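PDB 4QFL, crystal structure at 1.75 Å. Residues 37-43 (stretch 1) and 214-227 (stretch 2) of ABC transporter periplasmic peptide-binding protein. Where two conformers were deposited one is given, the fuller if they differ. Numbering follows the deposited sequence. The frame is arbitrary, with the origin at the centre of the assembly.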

ATOM      1  N   ALA A  37      -8.794  -9.730  -4.603  1.00 18.26           N
ATOM      2  CA  ALA A  37      -7.664 -10.544  -5.040  1.00 16.10           C
ATOM      3  C   ALA A  37      -7.225 -11.555  -3.999  1.00 17.52           C
ATOM      4  O   ALA A  37      -7.527 -11.431  -2.823  1.00 20.75           O
ATOM      5  CB  ALA A  37      -6.490  -9.675  -5.444  1.00 16.84           C
ATOM      6  N   ASN A  38      -6.511 -12.559  -4.475  1.00 17.26           N
ATOM      7  CA  ASN A  38      -5.911 -13.580  -3.646  1.00 18.62           C
ATOM      8  C   ASN A  38      -4.781 -12.957  -2.807  1.00 18.67           C
ATOM      9  O   ASN A  38      -4.033 -12.115  -3.309  1.00 19.54           O
ATOM     10  CB  ASN A  38      -5.395 -14.647  -4.618  1.00 21.17           C
ATOM     11  CG  ASN A  38      -4.912 -15.896  -3.940  1.00 23.29           C
ATOM     12  OD1 ASN A  38      -3.752 -16.265  -4.089  1.00 27.93           O
ATOM     13  ND2 ASN A  38      -5.796 -16.573  -3.217  1.00 23.95           N
ATOM     14  N   PRO A  39      -4.657 -13.338  -1.521  1.00 17.17           N
ATOM     15  CA  PRO A  39      -3.512 -12.820  -0.756  1.00 18.38           C
ATOM     16  C   PRO A  39      -2.239 -13.543  -1.165  1.00 19.07           C
ATOM     17  O   PRO A  39      -2.283 -14.751  -1.387  1.00 18.70           O
ATOM     18  CB  PRO A  39      -3.864 -13.185   0.690  1.00 17.65           C
ATOM     19  CG  PRO A  39      -4.675 -14.442   0.554  1.00 18.96           C
ATOM     20  CD  PRO A  39      -5.461 -14.288  -0.730  1.00 20.27           C
ATOM     21  N   VAL A  40      -1.127 -12.820  -1.258  1.00 19.11           N
ATOM     22  CA  VAL A  40       0.134 -13.402  -1.730  1.00 18.54           C
ATOM     23  C   VAL A  40       0.884 -14.116  -0.614  1.00 17.59           C
ATOM     24  O   VAL A  40       1.834 -14.849  -0.855  1.00 18.84           O
ATOM     25  CB  VAL A  40       1.066 -12.340  -2.350  1.00 18.07           C
ATOM     26  CG1 VAL A  40       0.446 -11.754  -3.602  1.00 18.46           C
ATOM     27  CG2 VAL A  40       1.380 -11.255  -1.348  1.00 18.17           C
ATOM     28  N   SER A  41       0.441 -13.894   0.613  1.00 18.34           N
ATOM     29  CA  SER A  41       1.106 -14.446   1.774  1.00 21.00           C
ATOM     30  C   SER A  41       0.214 -14.190   2.976  1.00 17.29           C
ATOM     31  O   SER A  41      -0.761 -13.447   2.883  1.00 18.68           O
ATOM     32  CB  SER A  41       2.456 -13.751   1.961  1.00 16.62           C
ATOM     33  OG  SER A  41       3.199 -14.338   3.011  1.00 21.21           O
ATOM     34  N   PHE A  42       0.538 -14.804   4.104  1.00 17.61           N
ATOM     35  CA  PHE A  42      -0.127 -14.440   5.341  1.00 18.96           C
ATOM     36  C   PHE A  42       0.782 -13.647   6.278  1.00 18.66           C
ATOM     37  O   PHE A  42       0.459 -13.427   7.445  1.00 18.58           O
ATOM     38  CB  PHE A  42      -0.772 -15.663   5.990  1.00 18.51           C
ATOM     39  CG  PHE A  42      -2.015 -16.082   5.291  1.00 18.97           C
ATOM     40  CD1 PHE A  42      -1.963 -16.970   4.242  1.00 19.64           C
ATOM     41  CD2 PHE A  42      -3.225 -15.506   5.616  1.00 18.50           C
ATOM     42  CE1 PHE A  42      -3.117 -17.318   3.563  1.00 22.66           C
ATOM     43  CE2 PHE A  42      -4.367 -15.856   4.942  1.00 17.20           C
ATOM     44  CZ  PHE A  42      -4.312 -16.760   3.920  1.00 16.82           C
ATOM     45  N   ASN A  43       1.909 -13.202   5.734  1.00 15.34           N
ATOM     46  CA  ASN A  43       2.811 -12.313   6.443  1.00 16.73           C
ATOM     47  C   ASN A  43       2.932 -10.971   5.728  1.00 17.41           C
ATOM     48  O   ASN A  43       3.455 -10.902   4.616  1.00 17.26           O
ATOM     49  CB  ASN A  43       4.184 -12.965   6.589  1.00 19.51           C
ATOM     50  CG  ASN A  43       5.208 -12.031   7.166  1.00 16.59           C
ATOM     51  OD1 ASN A  43       4.884 -10.941   7.645  1.00 16.69           O
ATOM     52  ND2 ASN A  43       6.466 -12.454   7.135  1.00 20.77           N
ATOM     53  N   ILE A 214      -7.940 -15.484  14.154  1.00 20.89           N
ATOM     54  CA  ILE A 214      -6.942 -16.533  14.040  1.00 17.42           C
ATOM     55  C   ILE A 214      -7.127 -17.241  12.722  1.00 19.49           C
ATOM     56  O   ILE A 214      -8.248 -17.378  12.239  1.00 21.98           O
ATOM     57  CB  ILE A 214      -7.100 -17.565  15.172  1.00 20.86           C
ATOM     58  CG1 ILE A 214      -7.091 -16.857  16.524  1.00 20.87           C
ATOM     59  CG2 ILE A 214      -6.015 -18.625  15.099  1.00 22.19           C
ATOM     60  CD1 ILE A 214      -7.258 -17.793  17.692  1.00 21.35           C
ATOM     61  N   TYR A 215      -6.030 -17.693  12.136  1.00 20.44           N
ATOM     62  CA  TYR A 215      -6.080 -18.435  10.878  1.00 21.95           C
ATOM     63  C   TYR A 215      -6.762 -19.797  11.037  1.00 23.20           C
ATOM     64  O   TYR A 215      -6.420 -20.576  11.935  1.00 22.67           O
ATOM     65  CB  TYR A 215      -4.667 -18.617  10.327  1.00 18.39           C
ATOM     66  CG  TYR A 215      -4.575 -19.484   9.098  1.00 19.34           C
ATOM     67  CD1 TYR A 215      -4.550 -20.870   9.204  1.00 21.44           C
ATOM     68  CD2 TYR A 215      -4.487 -18.918   7.831  1.00 19.31           C
ATOM     69  CE1 TYR A 215      -4.452 -21.669   8.084  1.00 22.74           C
ATOM     70  CE2 TYR A 215      -4.390 -19.711   6.702  1.00 21.65           C
ATOM     71  CZ  TYR A 215      -4.370 -21.088   6.840  1.00 21.72           C
ATOM     72  OH  TYR A 215      -4.273 -21.886   5.729  1.00 24.85           O
ATOM     73  N   LYS A 216      -7.727 -20.075  10.162  1.00 23.18           N
ATOM     74  CA  LYS A 216      -8.387 -21.382  10.118  1.00 22.69           C
ATOM     75  C   LYS A 216      -8.118 -22.121   8.799  1.00 23.19           C
ATOM     76  O   LYS A 216      -7.639 -23.254   8.802  1.00 24.97           O
ATOM     77  CB  LYS A 216      -9.893 -21.228  10.351  1.00 23.22           C
ATOM     78  CG  LYS A 216     -10.674 -22.524  10.329  1.00 29.32           C
ATOM     79  CD  LYS A 216     -10.287 -23.432  11.483  1.00 27.51           C
ATOM     80  CE  LYS A 216     -10.912 -24.826  11.339  1.00 34.11           C
ATOM     81  NZ  LYS A 216     -12.405 -24.799  11.368  1.00 34.51           N
ATOM     82  N   GLU A 217      -8.389 -21.464   7.673  1.00 23.67           N
ATOM     83  CA  GLU A 217      -8.434 -22.150   6.390  1.00 24.76           C
ATOM     84  C   GLU A 217      -8.168 -21.219   5.207  1.00 22.48           C
ATOM     85  O   GLU A 217      -8.469 -20.032   5.252  1.00 20.10           O
ATOM     86  CB  GLU A 217      -9.818 -22.788   6.244  1.00 28.28           C
ATOM     87  CG  GLU A 217     -10.014 -23.690   5.046  1.00 30.76           C
ATOM     88  CD  GLU A 217     -11.455 -24.155   4.925  1.00 35.09           C
ATOM     89  OE1 GLU A 217     -12.161 -24.165   5.956  1.00 41.37           O
ATOM     90  OE2 GLU A 217     -11.886 -24.497   3.804  1.00 41.25           O
ATOM     91  N   TYR A 218      -7.619 -21.782   4.140  1.00 21.85           N
ATOM     92  CA  TYR A 218      -7.377 -21.041   2.912  1.00 24.61           C
ATOM     93  C   TYR A 218      -7.498 -21.955   1.685  1.00 26.00           C
ATOM     94  O   TYR A 218      -6.767 -22.937   1.559  1.00 27.51           O
ATOM     95  CB  TYR A 218      -5.998 -20.378   2.978  1.00 25.50           C
ATOM     96  CG  TYR A 218      -5.488 -19.752   1.687  1.00 26.10           C
ATOM     97  CD1 TYR A 218      -6.273 -18.867   0.947  1.00 22.65           C
ATOM     98  CD2 TYR A 218      -4.202 -20.031   1.229  1.00 26.14           C
ATOM     99  CE1 TYR A 218      -5.789 -18.288  -0.220  1.00 25.24           C
ATOM    100  CE2 TYR A 218      -3.716 -19.462   0.067  1.00 25.97           C
ATOM    101  CZ  TYR A 218      -4.507 -18.595  -0.649  1.00 22.80           C
ATOM    102  OH  TYR A 218      -3.990 -18.047  -1.793  1.00 27.44           O
ATOM    103  N   ARG A 219      -8.444 -21.650   0.800  1.00 25.36           N
ATOM    104  CA  ARG A 219      -8.534 -22.331  -0.488  1.00 26.07           C
ATOM    105  C   ARG A 219      -7.986 -21.374  -1.525  1.00 25.44           C
ATOM    106  O   ARG A 219      -8.579 -20.318  -1.757  1.00 23.37           O
ATOM    107  CB  ARG A 219      -9.983 -22.644  -0.849  1.00 27.92           C
ATOM    108  CG  ARG A 219     -10.792 -23.314   0.238  1.00 33.92           C
ATOM    109  CD  ARG A 219     -11.636 -24.444  -0.353  1.00 41.20           C
ATOM    110  NE  ARG A 219     -12.184 -24.116  -1.671  1.00 44.66           N
ATOM    111  CZ  ARG A 219     -12.500 -25.021  -2.599  1.00 48.18           C
ATOM    112  NH1 ARG A 219     -12.312 -26.314  -2.358  1.00 50.15           N
ATOM    113  NH2 ARG A 219     -12.998 -24.636  -3.770  1.00 44.73           N
ATOM    114  N   ARG A 220      -6.870 -21.721  -2.156  1.00 26.31           N
ATOM    115  CA  ARG A 220      -6.239 -20.761  -3.052  1.00 26.59           C
ATOM    116  C   ARG A 220      -7.196 -20.250  -4.135  1.00 26.13           C
ATOM    117  O   ARG A 220      -7.799 -21.028  -4.878  1.00 26.34           O
ATOM    118  CB  ARG A 220      -4.914 -21.275  -3.632  1.00 29.20           C
ATOM    119  CG  ARG A 220      -4.972 -22.632  -4.281  1.00 36.14           C
ATOM    120  CD  ARG A 220      -3.793 -22.811  -5.238  1.00 43.36           C
ATOM    121  NE  ARG A 220      -2.501 -22.973  -4.562  1.00 49.68           N
ATOM    122  CZ  ARG A 220      -1.772 -24.090  -4.588  1.00 51.58           C
ATOM    123  NH1 ARG A 220      -2.201 -25.153  -5.253  1.00 54.86           N
ATOM    124  NH2 ARG A 220      -0.610 -24.148  -3.951  1.00 52.01           N
ATOM    125  N   ASP A 221      -7.344 -18.927  -4.168  1.00 24.01           N
ATOM    126  CA  ASP A 221      -8.162 -18.221  -5.144  1.00 24.32           C
ATOM    127  C   ASP A 221      -9.646 -18.297  -4.830  1.00 24.93           C
ATOM    128  O   ASP A 221     -10.457 -17.687  -5.520  1.00 26.96           O
ATOM    129  CB  ASP A 221      -7.869 -18.712  -6.564  1.00 23.85           C
ATOM    130  CG  ASP A 221      -6.467 -18.346  -7.023  1.00 26.59           C
ATOM    131  OD1 ASP A 221      -6.108 -17.145  -6.957  1.00 25.34           O
ATOM    132  OD2 ASP A 221      -5.716 -19.257  -7.432  1.00 26.46           O
ATOM    133  N   HIS A 222     -10.009 -19.020  -3.776  1.00 25.60           N
ATOM    134  CA  HIS A 222     -11.426 -19.198  -3.465  1.00 24.60           C
ATOM    135  C   HIS A 222     -11.798 -18.532  -2.161  1.00 23.15           C
ATOM    136  O   HIS A 222     -12.661 -17.663  -2.136  1.00 18.81           O
ATOM    137  CB  HIS A 222     -11.827 -20.675  -3.428  1.00 27.40           C
ATOM    138  CG  HIS A 222     -13.280 -20.897  -3.128  1.00 32.02           C
ATOM    139  ND1 HIS A 222     -13.763 -22.075  -2.596  1.00 34.54           N
ATOM    140  CD2 HIS A 222     -14.359 -20.089  -3.283  1.00 30.89           C
ATOM    141  CE1 HIS A 222     -15.072 -21.984  -2.440  1.00 32.58           C
ATOM    142  NE2 HIS A 222     -15.458 -20.789  -2.849  1.00 31.15           N
ATOM    143  N   LEU A 223     -11.159 -18.928  -1.070  1.00 20.56           N
ATOM    144  CA  LEU A 223     -11.519 -18.303   0.190  1.00 22.84           C
ATOM    145  C   LEU A 223     -10.479 -18.324   1.288  1.00 21.49           C
ATOM    146  O   LEU A 223      -9.526 -19.093   1.263  1.00 23.71           O
ATOM    147  CB  LEU A 223     -12.849 -18.840   0.724  1.00 23.76           C
ATOM    148  CG  LEU A 223     -13.012 -20.296   1.141  1.00 27.38           C
ATOM    149  CD1 LEU A 223     -12.113 -20.704   2.305  1.00 27.14           C
ATOM    150  CD2 LEU A 223     -14.466 -20.513   1.507  1.00 30.56           C
ATOM    151  N   VAL A 224     -10.682 -17.436   2.248  1.00 19.76           N
ATOM    152  CA  VAL A 224      -9.926 -17.462   3.477  1.00 19.46           C
ATOM    153  C   VAL A 224     -10.906 -17.395   4.642  1.00 20.44           C
ATOM    154  O   VAL A 224     -11.879 -16.642   4.623  1.00 20.22           O
ATOM    155  CB  VAL A 224      -8.827 -16.370   3.518  1.00 20.46           C
ATOM    156  CG1 VAL A 224      -9.185 -15.222   2.615  1.00 25.16           C
ATOM    157  CG2 VAL A 224      -8.552 -15.910   4.941  1.00 19.40           C
ATOM    158  N   ARG A 225     -10.666 -18.247   5.629  1.00 19.69           N
ATOM    159  CA  ARG A 225     -11.511 -18.337   6.793  1.00 21.20           C
ATOM    160  C   ARG A 225     -10.675 -18.069   8.046  1.00 20.76           C
ATOM    161  O   ARG A 225      -9.616 -18.673   8.242  1.00 18.44           O
ATOM    162  CB  ARG A 225     -12.149 -19.726   6.841  1.00 25.04           C
ATOM    163  CG  ARG A 225     -13.182 -19.902   7.910  1.00 28.31           C
ATOM    164  CD  ARG A 225     -13.582 -21.362   8.019  1.00 33.52           C
ATOM    165  NE  ARG A 225     -13.963 -21.938   6.731  1.00 34.69           N
ATOM    166  CZ  ARG A 225     -15.137 -21.735   6.145  1.00 36.51           C
ATOM    167  NH1 ARG A 225     -16.037 -20.948   6.714  1.00 35.63           N
ATOM    168  NH2 ARG A 225     -15.410 -22.306   4.981  1.00 40.38           N
ATOM    169  N   PHE A 226     -11.148 -17.126   8.859  1.00 19.58           N
ATOM    170  CA  PHE A 226     -10.574 -16.824  10.164  1.00 21.89           C
ATOM    171  C   PHE A 226     -11.647 -17.019  11.231  1.00 25.03           C
ATOM    172  O   PHE A 226     -12.853 -16.962  10.942  1.00 24.10           O
ATOM    173  CB  PHE A 226     -10.137 -15.359  10.261  1.00 20.59           C
ATOM    174  CG  PHE A 226      -9.013 -14.968   9.334  1.00 19.54           C
ATOM    175  CD1 PHE A 226      -8.097 -15.899   8.868  1.00 17.90           C
ATOM    176  CD2 PHE A 226      -8.868 -13.642   8.946  1.00 19.24           C
ATOM    177  CE1 PHE A 226      -7.067 -15.520   8.027  1.00 16.72           C
ATOM    178  CE2 PHE A 226      -7.834 -13.254   8.098  1.00 19.29           C
ATOM    179  CZ  PHE A 226      -6.933 -14.202   7.638  1.00 18.64           C
ATOM    180  N   TYR A 227     -11.220 -17.235  12.469  0.52 24.24           N
ATOM    181  CA  TYR A 227     -12.163 -17.247  13.577  0.52 24.24           C
ATOM    182  C   TYR A 227     -11.710 -16.357  14.724  0.52 22.50           C
ATOM    183  O   TYR A 227     -10.529 -16.025  14.856  0.52 21.63           O
ATOM    184  CB  TYR A 227     -12.453 -18.671  14.055  0.52 24.30           C
ATOM    185  CG  TYR A 227     -11.283 -19.379  14.688  0.52 23.75           C
ATOM    186  CD1 TYR A 227     -10.281 -19.936  13.909  0.52 24.08           C
ATOM    187  CD2 TYR A 227     -11.192 -19.505  16.064  0.52 23.22           C
ATOM    188  CE1 TYR A 227      -9.213 -20.593  14.483  0.52 22.82           C
ATOM    189  CE2 TYR A 227     -10.134 -20.161  16.648  0.52 23.32           C
ATOM    190  CZ  TYR A 227      -9.147 -20.705  15.856  0.52 24.44           C
ATOM    191  OH  TYR A 227      -8.092 -21.362  16.440  0.52 23.52           O
TER

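Stretch 2 is a β-hairpin: strands 214-219 and 223-227 are joined by backbone hydrogen bonds such as Arg219 N to Leu223 O (2.8 Å) and Ile214 N to Tyr227 O (2.7 Å). Stretch 1 has no regular secondary structure and lies against one side of this hairpin. Its backbone comes closest near the turn, with Asn38 CA 5.4 Å from Asp221 CA, and is farther off at Phe42, whose CA is 9.1 Å from Tyr215 CA; there side chains fill the gap. Together the stretches bury 365 Å².

Aromatic packing centres on Phe42, which has the largest covered area. Two edge-to-face pairs involve its ring. Tyr215 directs its edge at the Phe42 face (centroids 5.3 Å apart, planes at 83°), while Phe42 directs its own edge at the Tyr218 face (5.2 Å, 73°), bringing Phe42 CE1 within 3.7 Å of Tyr218 CD2. Such near-perpendicular geometry sets weakly positive ring hydrogens against π-electron density.

Apolar contacts extend this packing. Phe42 CE2 lies 4.2 Å from Val224 CG2 and 4.1 Å from Phe226 CZ, both near the Phe42 ring plane, and Pro39 CD approaches Tyr218 CE1 at 4.0 Å.

Polar groups gather near the turn, where the Asn38 side chain reaches Tyr218 and Asp221; its amide orientation is uncertain, leaving the hydrogen bonding there open.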